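Local coordinates for protein aldehyde dehydrogenase (Trypanosoma brucei, PDB 5MYP) that probably oxidises aldehydes to carboxylic acids with NAD+ as the electron acceptor, as other members of the aldehyde dehydrogenase family do, at residues L287-L295 / Q306-P314; V50-I61 / R69-L80. One frame throughout, in Å; residues are numbered along the deposited sequence.

Contact 1: residues L287-L295 / Q306-P314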
loop_
_atom_site.group_PDB
_atom_site.type_symbol
_atom_site.label_atom_id
_atom_site.label_comp_id
_atom_site.label_asym_id
_atom_site.label_seq_id
_atom_site.Cartn_x
_atom_site.Cartn_y
_atom_site.Cartn_z
ATOM N N LEU A 287 40.079 9.287 4.055
ATOM C CA LEU A 287 40.770 8.177 3.385
ATOM C C LEU A 287 42.238 8.056 3.775
ATOM O O LEU A 287 42.798 6.957 3.715
ATOM C CB LEU A 287 40.650 8.311 1.867
ATOM C CG LEU A 287 39.217 8.293 1.331
ATOM C CD1 LEU A 287 39.203 8.494 -0.172
ATOM C CD2 LEU A 287 38.486 7.006 1.706
ATOM N N GLY A 288 42.854 9.172 4.162
ATOM C CA GLY A 288 44.268 9.200 4.535
ATOM C C GLY A 288 45.180 9.415 3.340
ATOM O O GLY A 288 44.860 9.017 2.221
ATOM N N ASP A 289 46.334 10.023 3.604
ATOM C CA ASP A 289 47.297 10.412 2.572
ATOM C C ASP A 289 47.911 9.198 1.870
ATOM O O ASP A 289 47.998 9.172 0.637
ATOM C CB ASP A 289 48.398 11.288 3.197
ATOM C CG ASP A 289 49.336 11.909 2.164
ATOM O OD1 ASP A 289 48.865 12.419 1.122
ATOM O OD2 ASP A 289 50.560 11.909 2.410
ATOM N N LYS A 290 48.323 8.196 2.649
ATOM C CA LYS A 290 49.005 7.020 2.093
ATOM C C LYS A 290 48.130 6.241 1.109
ATOM O O LYS A 290 48.602 5.859 0.037
ATOM C CB LYS A 290 49.518 6.083 3.193
ATOM C CG LYS A 290 50.406 4.968 2.655
ATOM C CD LYS A 290 51.213 4.264 3.735
ATOM C CE LYS A 290 52.025 3.133 3.128
ATOM N NZ LYS A 290 53.092 2.641 4.039
ATOM N N PHE A 291 46.869 6.011 1.474
ATOM C CA PHE A 291 45.924 5.317 0.586
ATOM C C PHE A 291 45.809 6.037 -0.761
ATOM O O PHE A 291 45.958 5.413 -1.811
ATOM C CB PHE A 291 44.540 5.178 1.241
ATOM C CG PHE A 291 43.491 4.611 0.323
ATOM C CD1 PHE A 291 43.422 3.242 0.087
ATOM C CD2 PHE A 291 42.580 5.447 -0.324
ATOM C CE1 PHE A 291 42.455 2.716 -0.765
ATOM C CE2 PHE A 291 41.620 4.928 -1.177
ATOM C CZ PHE A 291 41.561 3.560 -1.398
ATOM N N LEU A 292 45.559 7.344 -0.714
ATOM C CA LEU A 292 45.409 8.149 -1.929
ATOM C C LEU A 292 46.688 8.195 -2.767
ATOM O O LEU A 292 46.630 8.028 -3.982
ATOM C CB LEU A 292 44.933 9.571 -1.594
ATOM C CG LEU A 292 43.479 9.699 -1.132
ATOM C CD1 LEU A 292 43.204 11.101 -0.598
ATOM C CD2 LEU A 292 42.517 9.344 -2.257
ATOM N N LYS A 293 47.834 8.394 -2.115
ATOM C CA LYS A 293 49.131 8.397 -2.811
ATOM C C LYS A 293 49.410 7.090 -3.559
ATOM O O LYS A 293 49.879 7.119 -4.704
ATOM C CB LYS A 293 50.280 8.678 -1.838
ATOM C CG LYS A 293 50.416 10.138 -1.447
ATOM C CD LYS A 293 51.452 10.290 -0.347
ATOM C CE LYS A 293 52.007 11.701 -0.275
ATOM N NZ LYS A 293 52.941 11.824 0.880
ATOM N N VAL A 294 49.113 5.961 -2.912
ATOM C CA VAL A 294 49.315 4.637 -3.517
ATOM C C VAL A 294 48.362 4.433 -4.695
ATOM O O VAL A 294 48.775 3.965 -5.758
ATOM C CB VAL A 294 49.169 3.486 -2.480
ATOM C CG1 VAL A 294 49.207 2.115 -3.150
ATOM C CG2 VAL A 294 50.270 3.577 -1.428
ATOM N N LEU A 295 47.098 4.796 -4.497
ATOM C CA LEU A 295 46.091 4.715 -5.557
ATOM C C LEU A 295 46.411 5.631 -6.747
ATOM O O LEU A 295 46.215 5.232 -7.899
ATOM C CB LEU A 295 44.699 5.036 -4.995
ATOM C CG LEU A 295 43.474 4.705 -5.841
ATOM C CD1 LEU A 295 43.427 3.232 -6.155
ATOM C CD2 LEU A 295 42.240 5.145 -5.088
ATOM N N GLN A 306 47.558 -6.068 -3.375
ATOM C CA GLN A 306 47.407 -6.562 -2.005
ATOM C C GLN A 306 47.176 -5.421 -1.006
ATOM O O GLN A 306 46.371 -5.565 -0.086
ATOM C CB GLN A 306 48.642 -7.370 -1.591
ATOM C CG GLN A 306 48.498 -8.126 -0.276
ATOM C CD GLN A 306 49.764 -8.879 0.092
ATOM O OE1 GLN A 306 50.310 -9.632 -0.716
ATOM N NE2 GLN A 306 50.240 -8.677 1.316
ATOM N N PHE A 307 47.880 -4.303 -1.188
ATOM C CA PHE A 307 47.696 -3.118 -0.337
ATOM C C PHE A 307 46.268 -2.567 -0.423
ATOM O O PHE A 307 45.672 -2.214 0.603
ATOM C CB PHE A 307 48.707 -2.021 -0.708
ATOM C CG PHE A 307 48.487 -0.720 0.011
ATOM C CD1 PHE A 307 49.074 -0.484 1.249
ATOM C CD2 PHE A 307 47.698 0.279 -0.558
ATOM C CE1 PHE A 307 48.871 0.722 1.912
ATOM C CE2 PHE A 307 47.478 1.475 0.107
ATOM C CZ PHE A 307 48.077 1.704 1.336
ATOM N N LEU A 308 45.738 -2.478 -1.642
ATOM C CA LEU A 308 44.381 -1.965 -1.856
ATOM C C LEU A 308 43.308 -2.927 -1.345
ATOM O O LEU A 308 42.286 -2.482 -0.823
ATOM C CB LEU A 308 44.146 -1.627 -3.329
ATOM C CG LEU A 308 44.964 -0.449 -3.876
ATOM C CD1 LEU A 308 44.787 -0.340 -5.383
ATOM C CD2 LEU A 308 44.574 0.857 -3.195
ATOM N N GLU A 309 43.544 -4.232 -1.477
ATOM C CA GLU A 309 42.616 -5.240 -0.936
ATOM C C GLU A 309 42.639 -5.304 0.595
ATOM O O GLU A 309 41.649 -5.725 1.202
ATOM C CB GLU A 309 42.860 -6.628 -1.551
ATOM C CG GLU A 309 42.567 -6.709 -3.056
ATOM C CD GLU A 309 41.087 -6.747 -3.428
ATOM O OE1 GLU A 309 40.220 -6.463 -2.579
ATOM O OE2 GLU A 309 40.783 -7.065 -4.595
ATOM N N GLU A 310 43.750 -4.872 1.209
ATOM C CA GLU A 310 43.853 -4.718 2.672
ATOM C C GLU A 310 43.392 -3.346 3.202
ATOM O O GLU A 310 43.419 -3.117 4.413
ATOM C CB GLU A 310 45.299 -4.976 3.131
ATOM C CG GLU A 310 45.749 -6.425 2.996
ATOM C CD GLU A 310 47.238 -6.621 3.269
ATOM O OE1 GLU A 310 47.928 -5.658 3.683
ATOM O OE2 GLU A 310 47.727 -7.750 3.064
ATOM N N SER A 311 42.938 -2.453 2.318
ATOM C CA SER A 311 42.560 -1.091 2.707
ATOM C C SER A 311 41.211 -1.038 3.431
ATOM O O SER A 311 40.467 -2.025 3.479
ATOM C CB SER A 311 42.520 -0.178 1.477
ATOM O OG SER A 311 41.370 -0.416 0.681
ATOM N N ASP A 312 40.908 0.139 3.974
ATOM C CA ASP A 312 39.646 0.397 4.675
ATOM C C ASP A 312 38.537 0.922 3.753
ATOM O O ASP A 312 37.466 1.309 4.238
ATOM C CB ASP A 312 39.874 1.419 5.796
ATOM C CG ASP A 312 40.894 0.956 6.828
ATOM O OD1 ASP A 312 41.291 -0.228 6.818
ATOM O OD2 ASP A 312 41.299 1.792 7.661
ATOM N N TYR A 313 38.786 0.938 2.440
ATOM C CA TYR A 313 37.876 1.543 1.471
ATOM C C TYR A 313 37.156 0.458 0.657
ATOM O O TYR A 313 37.817 -0.403 0.071
ATOM C CB TYR A 313 38.647 2.478 0.546
ATOM C CG TYR A 313 37.753 3.241 -0.399
ATOM C CD1 TYR A 313 36.924 4.259 0.063
ATOM C CD2 TYR A 313 37.721 2.934 -1.752
ATOM C CE1 TYR A 313 36.106 4.968 -0.807
ATOM C CE2 TYR A 313 36.907 3.628 -2.627
ATOM C CZ TYR A 313 36.096 4.643 -2.151
ATOM O OH TYR A 313 35.284 5.332 -3.016
ATOM N N PRO A 314 35.804 0.495 0.612
ATOM C CA PRO A 314 35.062 -0.584 -0.059
ATOM C C PRO A 314 35.250 -0.682 -1.570
ATOM O O PRO A 314 35.687 0.266 -2.222
ATOM C CB PRO A 314 33.597 -0.271 0.277
ATOM C CG PRO A 314 33.668 0.552 1.508
ATOM C CD PRO A 314 34.889 1.393 1.336
#

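Contact 2: residues V50-I61 / R69-L80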
loop_
_atom_site.group_PDB
_atom_site.type_symbol
_atom_site.label_atom_id
_atom_site.label_comp_id
_atom_site.label_asym_id
_atom_site.label_seq_id
_atom_site.Cartn_x
_atom_site.Cartn_y
_atom_site.Cartn_z
ATOM N N VAL A 50 22.379 -12.310 15.561
ATOM C CA VAL A 50 23.212 -11.152 15.231
ATOM C C VAL A 50 24.347 -10.986 16.247
ATOM O O VAL A 50 25.510 -10.873 15.857
ATOM C CB VAL A 50 22.373 -9.860 15.122
ATOM C CG1 VAL A 50 23.269 -8.639 14.907
ATOM C CG2 VAL A 50 21.361 -9.980 13.975
ATOM N N GLU A 51 24.006 -10.984 17.536
ATOM C CA GLU A 51 24.987 -10.718 18.601
ATOM C C GLU A 51 26.050 -11.810 18.766
ATOM O O GLU A 51 27.231 -11.499 18.913
ATOM C CB GLU A 51 24.285 -10.469 19.939
ATOM C CG GLU A 51 23.508 -9.165 19.985
ATOM C CD GLU A 51 22.985 -8.837 21.375
ATOM O OE1 GLU A 51 22.674 -9.769 22.151
ATOM O OE2 GLU A 51 22.878 -7.637 21.699
ATOM N N GLU A 52 25.636 -13.075 18.738
ATOM C CA GLU A 52 26.577 -14.197 18.887
ATOM C C GLU A 52 27.516 -14.357 17.694
ATOM O O GLU A 52 28.605 -14.909 17.845
ATOM C CB GLU A 52 25.838 -15.522 19.121
ATOM C CG GLU A 52 25.053 -15.569 20.420
ATOM C CD GLU A 52 24.251 -16.845 20.599
ATOM O OE1 GLU A 52 24.440 -17.821 19.842
ATOM O OE2 GLU A 52 23.415 -16.868 21.521
ATOM N N ASN A 53 27.103 -13.877 16.518
ATOM C CA ASN A 53 27.878 -14.046 15.287
ATOM C C ASN A 53 28.320 -12.724 14.635
ATOM O O ASN A 53 28.619 -12.695 13.439
ATOM C CB ASN A 53 27.070 -14.899 14.305
ATOM C CG ASN A 53 26.603 -16.205 14.924
ATOM O OD1 ASN A 53 27.377 -17.148 15.049
ATOM N ND2 ASN A 53 25.337 -16.262 15.321
ATOM N N THR A 54 28.395 -11.650 15.426
ATOM C CA THR A 54 28.778 -10.323 14.918
ATOM C C THR A 54 30.148 -10.330 14.233
ATOM O O THR A 54 30.297 -9.748 13.154
ATOM C CB THR A 54 28.729 -9.245 16.034
ATOM O OG1 THR A 54 27.364 -8.949 16.347
ATOM C CG2 THR A 54 29.428 -7.936 15.617
ATOM N N ASP A 55 31.134 -10.986 14.854
ATOM C CA ASP A 55 32.493 -11.040 14.299
ATOM C C ASP A 55 32.542 -11.710 12.930
ATOM O O ASP A 55 33.138 -11.168 12.000
ATOM C CB ASP A 55 33.457 -11.757 15.251
ATOM C CG ASP A 55 33.726 -10.968 16.532
ATOM O OD1 ASP A 55 33.375 -9.772 16.621
ATOM O OD2 ASP A 55 34.305 -11.558 17.466
ATOM N N GLU A 56 31.912 -12.877 12.818
ATOM C CA GLU A 56 31.893 -13.634 11.561
ATOM C C GLU A 56 31.067 -12.948 10.461
ATOM O O GLU A 56 31.427 -13.026 9.284
ATOM C CB GLU A 56 31.388 -15.061 11.795
ATOM C CG GLU A 56 31.903 -16.062 10.767
ATOM C CD GLU A 56 31.492 -17.494 11.067
ATOM O OE1 GLU A 56 30.866 -17.730 12.120
ATOM O OE2 GLU A 56 31.794 -18.385 10.245
ATOM N N PHE A 57 29.974 -12.284 10.840
ATOM C CA PHE A 57 29.173 -11.493 9.875
ATOM C C PHE A 57 29.974 -10.313 9.302
ATOM O O PHE A 57 29.937 -10.070 8.097
ATOM C CB PHE A 57 27.855 -10.979 10.481
ATOM C CG PHE A 57 26.711 -11.957 10.390
ATOM C CD1 PHE A 57 26.320 -12.494 9.164
ATOM C CD2 PHE A 57 25.998 -12.315 11.532
ATOM C CE1 PHE A 57 25.262 -13.392 9.082
ATOM C CE2 PHE A 57 24.935 -13.207 11.455
ATOM C CZ PHE A 57 24.568 -13.741 10.228
ATOM N N CYS A 58 30.694 -9.598 10.168
ATOM C CA CYS A 58 31.581 -8.514 9.722
ATOM C C CYS A 58 32.660 -9.018 8.757
ATOM O O CYS A 58 32.971 -8.347 7.771
ATOM C CB CYS A 58 32.223 -7.793 10.911
ATOM S SG CYS A 58 31.057 -6.817 11.883
ATOM N N LYS A 59 33.204 -10.204 9.037
ATOM C CA LYS A 59 34.191 -10.839 8.152
ATOM C C LYS A 59 33.598 -11.252 6.802
ATOM O O LYS A 59 34.239 -11.074 5.764
ATOM C CB LYS A 59 34.826 -12.058 8.834
ATOM C CG LYS A 59 35.729 -11.704 10.006
ATOM C CD LYS A 59 37.132 -11.343 9.540
ATOM C CE LYS A 59 37.977 -12.589 9.284
ATOM N NZ LYS A 59 39.393 -12.268 8.940
ATOM N N ALA A 60 32.387 -11.812 6.821
ATOM C CA ALA A 60 31.694 -12.203 5.583
ATOM C C ALA A 60 31.334 -10.978 4.741
ATOM O O ALA A 60 31.506 -10.979 3.511
ATOM C CB ALA A 60 30.439 -13.005 5.900
ATOM N N ILE A 61 30.829 -9.941 5.409
ATOM C CA ILE A 61 30.514 -8.671 4.753
ATOM C C ILE A 61 31.794 -8.013 4.216
ATOM O O ILE A 61 31.787 -7.447 3.117
ATOM C CB ILE A 61 29.706 -7.738 5.692
ATOM C CG1 ILE A 61 28.290 -8.310 5.888
ATOM C CG2 ILE A 61 29.632 -6.309 5.145
ATOM C CD1 ILE A 61 27.585 -7.817 7.135
ATOM N N ARG A 69 35.073 -3.429 9.359
ATOM C CA ARG A 69 34.255 -3.936 10.472
ATOM C C ARG A 69 33.440 -2.849 11.176
ATOM O O ARG A 69 32.248 -3.019 11.428
ATOM C CB ARG A 69 35.147 -4.642 11.498
ATOM C CG ARG A 69 34.489 -4.878 12.845
ATOM C CD ARG A 69 35.450 -5.528 13.815
ATOM N NE ARG A 69 34.927 -5.480 15.177
ATOM C CZ ARG A 69 34.154 -6.407 15.744
ATOM N NH1 ARG A 69 33.792 -7.506 15.085
ATOM N NH2 ARG A 69 33.745 -6.236 16.998
ATOM N N ASP A 70 34.111 -1.752 11.512
ATOM C CA ASP A 70 33.479 -0.613 12.186
ATOM C C ASP A 70 32.383 0.043 11.342
ATOM O O ASP A 70 31.366 0.473 11.886
ATOM C CB ASP A 70 34.531 0.439 12.575
ATOM C CG ASP A 70 35.523 -0.070 13.624
ATOM O OD1 ASP A 70 35.332 -1.175 14.175
ATOM O OD2 ASP A 70 36.507 0.648 13.885
ATOM N N GLU A 71 32.590 0.117 10.027
ATOM C CA GLU A 71 31.559 0.626 9.113
ATOM C C GLU A 71 30.336 -0.298 9.124
ATOM O O GLU A 71 29.201 0.171 9.190
ATOM C CB GLU A 71 32.101 0.776 7.688
ATOM C CG GLU A 71 31.244 1.670 6.798
ATOM C CD GLU A 71 31.892 1.979 5.456
ATOM O OE1 GLU A 71 33.069 2.399 5.438
ATOM O OE2 GLU A 71 31.225 1.813 4.416
ATOM N N THR A 72 30.584 -1.604 9.077
ATOM C CA THR A 72 29.517 -2.607 9.147
ATOM C C THR A 72 28.777 -2.582 10.487
ATOM O O THR A 72 27.556 -2.756 10.521
ATOM C CB THR A 72 30.073 -4.022 8.880
ATOM O OG1 THR A 72 30.677 -4.048 7.583
ATOM C CG2 THR A 72 28.967 -5.083 8.941
ATOM N N VAL A 73 29.508 -2.363 11.578
ATOM C CA VAL A 73 28.887 -2.228 12.902
ATOM C C VAL A 73 27.925 -1.032 12.941
ATOM O O VAL A 73 26.789 -1.163 13.400
ATOM C CB VAL A 73 29.952 -2.140 14.030
ATOM C CG1 VAL A 73 29.337 -1.709 15.357
ATOM C CG2 VAL A 73 30.662 -3.480 14.191
ATOM N N VAL A 74 28.384 0.114 12.446
ATOM C CA VAL A 74 27.583 1.346 12.422
ATOM C C VAL A 74 26.372 1.224 11.484
ATOM O O VAL A 74 25.271 1.640 11.843
ATOM C CB VAL A 74 28.456 2.573 12.030
ATOM C CG1 VAL A 74 27.614 3.815 11.739
ATOM C CG2 VAL A 74 29.466 2.877 13.128
ATOM N N MET A 75 26.580 0.648 10.301
ATOM C CA MET A 75 25.559 0.640 9.244
ATOM C C MET A 75 24.592 -0.548 9.286
ATOM O O MET A 75 23.462 -0.423 8.812
ATOM C CB MET A 75 26.225 0.701 7.861
ATOM C CG MET A 75 27.066 1.950 7.607
ATOM S SD MET A 75 26.173 3.511 7.742
ATOM C CE MET A 75 24.969 3.344 6.430
ATOM N N GLU A 76 25.024 -1.688 9.833
ATOM C CA GLU A 76 24.217 -2.917 9.806
ATOM C C GLU A 76 23.950 -3.531 11.182
ATOM O O GLU A 76 22.793 -3.744 11.533
ATOM C CB GLU A 76 24.844 -3.951 8.868
ATOM C CG GLU A 76 24.937 -3.474 7.425
ATOM C CD GLU A 76 25.168 -4.599 6.429
ATOM O OE1 GLU A 76 24.237 -5.395 6.181
ATOM O OE2 GLU A 76 26.290 -4.672 5.899
ATOM N N ILE A 77 25.003 -3.786 11.961
ATOM C CA ILE A 77 24.869 -4.543 13.213
ATOM C C ILE A 77 24.062 -3.766 14.255
ATOM O O ILE A 77 23.087 -4.288 14.793
ATOM C CB ILE A 77 26.244 -4.940 13.817
ATOM C CG1 ILE A 77 27.078 -5.780 12.827
ATOM C CG2 ILE A 77 26.065 -5.689 15.140
ATOM C CD1 ILE A 77 26.461 -7.104 12.415
ATOM N N LEU A 78 24.463 -2.529 14.529
ATOM C CA LEU A 78 23.775 -1.702 15.531
ATOM C C LEU A 78 22.316 -1.364 15.170
ATOM O O LEU A 78 21.449 -1.461 16.034
ATOM C CB LEU A 78 24.574 -0.425 15.859
ATOM C CG LEU A 78 25.887 -0.606 16.632
ATOM C CD1 LEU A 78 26.603 0.734 16.757
ATOM C CD2 LEU A 78 25.664 -1.230 18.003
ATOM N N PRO A 79 22.039 -0.969 13.906
ATOM C CA PRO A 79 20.634 -0.786 13.499
ATOM C C PRO A 79 19.759 -2.035 13.635
ATOM O O PRO A 79 18.601 -1.921 14.030
ATOM C CB PRO A 79 20.749 -0.368 12.030
ATOM C CG PRO A 79 22.046 0.342 11.964
ATOM C CD PRO A 79 22.960 -0.402 12.905
ATOM N N LEU A 80 20.310 -3.207 13.317
ATOM C CA LEU A 80 19.593 -4.471 13.516
ATOM C C LEU A 80 19.302 -4.751 14.991
ATOM O O LEU A 80 18.194 -5.154 15.331
ATOM C CB LEU A 80 20.352 -5.648 12.893
ATOM C CG LEU A 80 20.269 -5.763 11.367
ATOM C CD1 LEU A 80 21.195 -6.862 10.884
ATOM C CD2 LEU A 80 18.841 -6.015 10.895
HETATM O O HOH W 1 34.973 -9.264 12.772
HETATM O O HOH W 2 32.819 -5.578 7.717
#

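Contact 1: residues L287-L295 / Q306-P314
Phe291 and Phe307 lead an apolar packing of two short helices, 289-296 and 304-309, at the periphery of the chain, about 29 Å from its centre; no hydrogen bond runs between residues 287-295 and 306-314. The Phe307 ring is held from two directions. Val294 lays CG2 over one face, 4.2 Å from the ring centroid and 28° off the normal, a CH-pi contact, while CA of Phe291 meets the edge near the ring plane. The other Val294 branch, CG1, comes to 3.5 Å from Phe307 CD2.

Phe291 has its CG anti to the backbone N (chi1 174°), a setting that carries the ring across to the end of helix 304-309 and the turn after it: CE1 lies 3.7 Å from Leu308 CD2 in the helix, and CZ 3.7 Å from Tyr313 CB beyond it. Ser311 lies against CE1 as well. The Phe291 and Tyr313 rings are oblique, their planes 49° apart.

In the aldehyde dehydrogenase fold this pair of helices flanks the sheet that contains strand 346-353. Leu287, Leu295 and Tyr313 all touch that strand, and the Tyr313 hydroxyl hydrogen-bonds to Ile347 O. Leu287 CD2 packs on Tyr313 CD1 at 3.6 Å, and the Leu295 and Leu308 side chains cross at about a right angle, their CD1 atoms 3.9 Å apart.

The turn after helix 304-309 is fixed from within: Ser311 OG donates to Leu308 O at 2.7 Å and receives a weak bond from Tyr313 N.

Contact 2: residues V50-I61 / R69-L80
Arg69 NH1 is gripped from the helix opposite by Asp55 OD1, at 2.8 Å in a salt bridge, and by a water that accepts from NH1 and donates to Asp55 O. The bond is bent: the N-H...O angle is 139°, and OD1 is met on the anti side of a carboxylate whose plane stands 62° from the guanidinium. An extended Arg69 chain, with CG anti to the backbone N, spans the gap to this carboxylate. NH2 has its own partner, Asn486 OD1 of the second subunit.

The motif is a helix-helix crossing with a knob-into-hole seat: helices 54-61 and 69-80 approach to 9.4 Å between axes, at 109° between their N-to-C directions. The knob is Cys58, its SG set among Arg69, Thr72, Val73 and Ile77, with Thr72 CG2 4.0 Å away. A second water joins the helices beside it, donating to Cys58 O and accepting from Thr72 OG1.

Ile61 reaches Thr72 with two branches, CG2 lying 3.5 Å from its OG1 and CD1 packing on its CG2. The same CD1 meets the carboxylate of Glu76, which is held by Leu131 N, Leu132 N and Arg67. Within helix 69-95 a wider pi-type turn spans 73-77, and Thr72 O accepts from both Glu76 N and Ile77 N.

Toward the other end, Val50 and Ile77 run alongside each other in opposing senses, Val50 CG1 4.1 Å from Ile77 CG2. Thr54 OG1, which bonds to Val50 O at 2.7 Å, packs against Ile77 CG2 at 3.7 Å.

From the N terminus, contact 2 comes first: residues 50-61 turn back through a seven-residue connection onto 69-80, joining the end of helix 36-52 and the first two turns of helix 54-65 to the first half of helix 69-95. Contact 1 closes a second local loop much later, with ten residues between 287-295 and 306-314, and joins helix 289-296 to helix 304-309 and the turn after it. The two loops are in series, neither nested nor crossed, their centres about 22 Å apart. They meet where Pro314 CG packs 4.0 Å from Glu71 OE2. Arg66, in the connection of contact 2, also bonds to Glu309 and to Tyr313 O of contact 1. Tyr477 of the second subunit reaches both contacts, at Asp312 and Glu71.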